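Local atomic coordinates of possible metal-dependent hydrolase (Veillonella parvula, PDB entry 3RPC), a protein that is probably a zinc-dependent hydrolase of the metallo-beta-lactamase superfamily, with two zinc ions bound in its presumed active site. Residues V69-H74 with D149-I154. Sequence-based numbering, arbitrary orientation.
With ZN (zinc ion), chain E.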
loop_
_atom_site.group_PDB
_atom_site.type_symbol
_atom_site.label_atom_id
_atom_site.label_comp_id
_atom_site.label_asym_id
_atom_site.label_seq_id
_atom_site.Cartn_x
_atom_site.Cartn_y
_atom_site.Cartn_z
ATOM N N VAL A 69 18.429 -7.466 -4.473
ATOM C CA VAL A 69 17.085 -6.960 -4.196
ATOM C C VAL A 69 17.245 -5.812 -3.219
ATOM O O VAL A 69 17.831 -5.982 -2.157
ATOM C CB VAL A 69 16.187 -8.040 -3.559
ATOM C CG1 VAL A 69 14.854 -7.436 -3.091
ATOM C CG2 VAL A 69 15.951 -9.170 -4.547
ATOM N N VAL A 70 16.745 -4.642 -3.598
ATOM C CA VAL A 70 16.859 -3.445 -2.780
ATOM C C VAL A 70 15.445 -2.973 -2.460
ATOM O O VAL A 70 14.748 -2.437 -3.327
ATOM C CB VAL A 70 17.642 -2.349 -3.536
ATOM C CG1 VAL A 70 17.836 -1.120 -2.666
ATOM C CG2 VAL A 70 19.000 -2.894 -3.991
ATOM N N THR A 71 15.010 -3.193 -1.219
ATOM C CA THR A 71 13.621 -2.895 -0.862
ATOM C C THR A 71 13.336 -1.401 -0.802
ATOM O O THR A 71 12.190 -0.971 -0.990
ATOM C CB THR A 71 13.196 -3.548 0.464
ATOM O OG1 THR A 71 13.968 -3.003 1.548
ATOM C CG2 THR A 71 13.355 -5.060 0.394
ATOM N N HIS A 72 14.378 -0.629 -0.521
ATOM C CA HIS A 72 14.331 0.832 -0.494
ATOM C C HIS A 72 15.749 1.336 -0.312
ATOM O O HIS A 72 16.644 0.550 -0.001
ATOM C CB HIS A 72 13.367 1.388 0.580
ATOM C CG HIS A 72 13.752 1.088 2.005
ATOM N ND1 HIS A 72 14.002 -0.186 2.471
ATOM C CD2 HIS A 72 13.861 1.906 3.082
ATOM C CE1 HIS A 72 14.248 -0.141 3.770
ATOM N NE2 HIS A 72 14.185 1.118 4.163
ATOM N N THR A 73 15.958 2.633 -0.493
ATOM C CA THR A 73 17.324 3.145 -0.543
ATOM C C THR A 73 17.744 3.935 0.693
ATOM O O THR A 73 18.640 4.774 0.626
ATOM C CB THR A 73 17.589 3.946 -1.826
ATOM O OG1 THR A 73 16.650 5.022 -1.925
ATOM C CG2 THR A 73 17.461 3.034 -3.036
ATOM N N HIS A 74 17.111 3.659 1.828
ATOM C CA HIS A 74 17.655 4.133 3.093
ATOM C C HIS A 74 19.086 3.603 3.245
ATOM O O HIS A 74 19.398 2.495 2.804
ATOM C CB HIS A 74 16.801 3.663 4.272
ATOM C CG HIS A 74 15.607 4.527 4.529
ATOM N ND1 HIS A 74 14.624 4.185 5.433
ATOM C CD2 HIS A 74 15.246 5.725 4.013
ATOM C CE1 HIS A 74 13.703 5.132 5.456
ATOM N NE2 HIS A 74 14.057 6.079 4.605
ATOM N N ASP A 149 8.703 5.233 1.100
ATOM C CA ASP A 149 8.145 3.932 0.718
ATOM C C ASP A 149 9.189 2.846 0.910
ATOM O O ASP A 149 10.388 3.086 0.736
ATOM C CB ASP A 149 7.718 3.912 -0.754
ATOM C CG ASP A 149 6.463 4.724 -1.024
ATOM O OD1 ASP A 149 5.731 5.073 -0.071
ATOM O OD2 ASP A 149 6.201 4.996 -2.213
ATOM N N ALA A 150 8.739 1.650 1.272
ATOM C CA ALA A 150 9.646 0.512 1.389
ATOM C C ALA A 150 8.877 -0.786 1.202
ATOM O O ALA A 150 7.954 -1.082 1.960
ATOM C CB ALA A 150 10.389 0.539 2.739
HETATM N N MSE A 151 9.229 -1.556 0.175
HETATM C CA MSE A 151 8.468 -2.754 -0.145
HETATM C C MSE A 151 8.933 -3.958 0.664
HETATM O O MSE A 151 10.032 -3.963 1.244
HETATM C CB MSE A 151 8.588 -3.093 -1.640
HETATM C CG MSE A 151 9.956 -3.614 -2.052
HETATM SE SE MSE A 151 9.952 -4.202 -3.911
HETATM C CE MSE A 151 11.890 -4.452 -4.107
ATOM N N GLY A 152 8.083 -4.975 0.699
ATOM C CA GLY A 152 8.520 -6.324 0.992
ATOM C C GLY A 152 8.502 -7.108 -0.311
ATOM O O GLY A 152 8.086 -6.589 -1.358
ATOM N N VAL A 153 8.986 -8.344 -0.264
ATOM C CA VAL A 153 9.021 -9.193 -1.448
ATOM C C VAL A 153 8.623 -10.615 -1.071
ATOM O O VAL A 153 9.105 -11.167 -0.079
ATOM C CB VAL A 153 10.430 -9.220 -2.085
ATOM C CG1 VAL A 153 10.411 -10.042 -3.372
ATOM C CG2 VAL A 153 10.915 -7.802 -2.349
ATOM N N ILE A 154 7.719 -11.188 -1.858
ATOM C CA ILE A 154 7.396 -12.608 -1.787
ATOM C C ILE A 154 8.199 -13.332 -2.874
ATOM O O ILE A 154 8.177 -12.925 -4.037
ATOM C CB ILE A 154 5.876 -12.830 -2.003
ATOM C CG1 ILE A 154 5.101 -12.495 -0.720
ATOM C CG2 ILE A 154 5.590 -14.257 -2.450
ATOM C CD1 ILE A 154 5.211 -13.557 0.363
HETATM ZN ZN ZN E . 14.210 2.028 6.215
HETATM O O HOH W 1 11.678 -2.592 3.056
HETATM O O HOH W 2 15.932 1.953 7.237
#
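A150 lays its CB over one face of the H72 imidazole, 3.6 Å from the ring centroid and 17° off the ring normal, a CH-pi contact displaced toward CG. Two bonds fix the rotation of that ring: ND1 of H72 donates, in the ring plane (4° out of it), to OG1 of T71 at 3.0 Å, and NE2 of H72 binds zinc at 2.2 Å. T71 is thus a second-shell residue that orients a metal ligand. Its chi1 of 64° sets OG1 between backbone N and carbonyl carbon; there OG1 is also hydrogen-bonded to OD2 of D27 and accepts from a water that donates to O of M151 as well. One direct backbone bond joins the segments, from N of M151 to O of T71 (3.2 Å). The M151 side chain, a selenomethionine extended beyond CG, runs past T71 to place CE 3.6 Å from O of V70. Farther from the metal, CG1 of V69 meets CG2 of V153 at 4.0 Å.

H74 (through ND1), H132, D168 and a water complete this zinc site; H72 and H74 begin the HxHxDH motif of the superfamily. The buried contact joins the two sheets of the alpha-beta/beta-alpha fold: 69-74 leaves strand 67-69 toward helix 80-85, while 149-154 leads into strand 152-156, between strands 123-128 and 163-165.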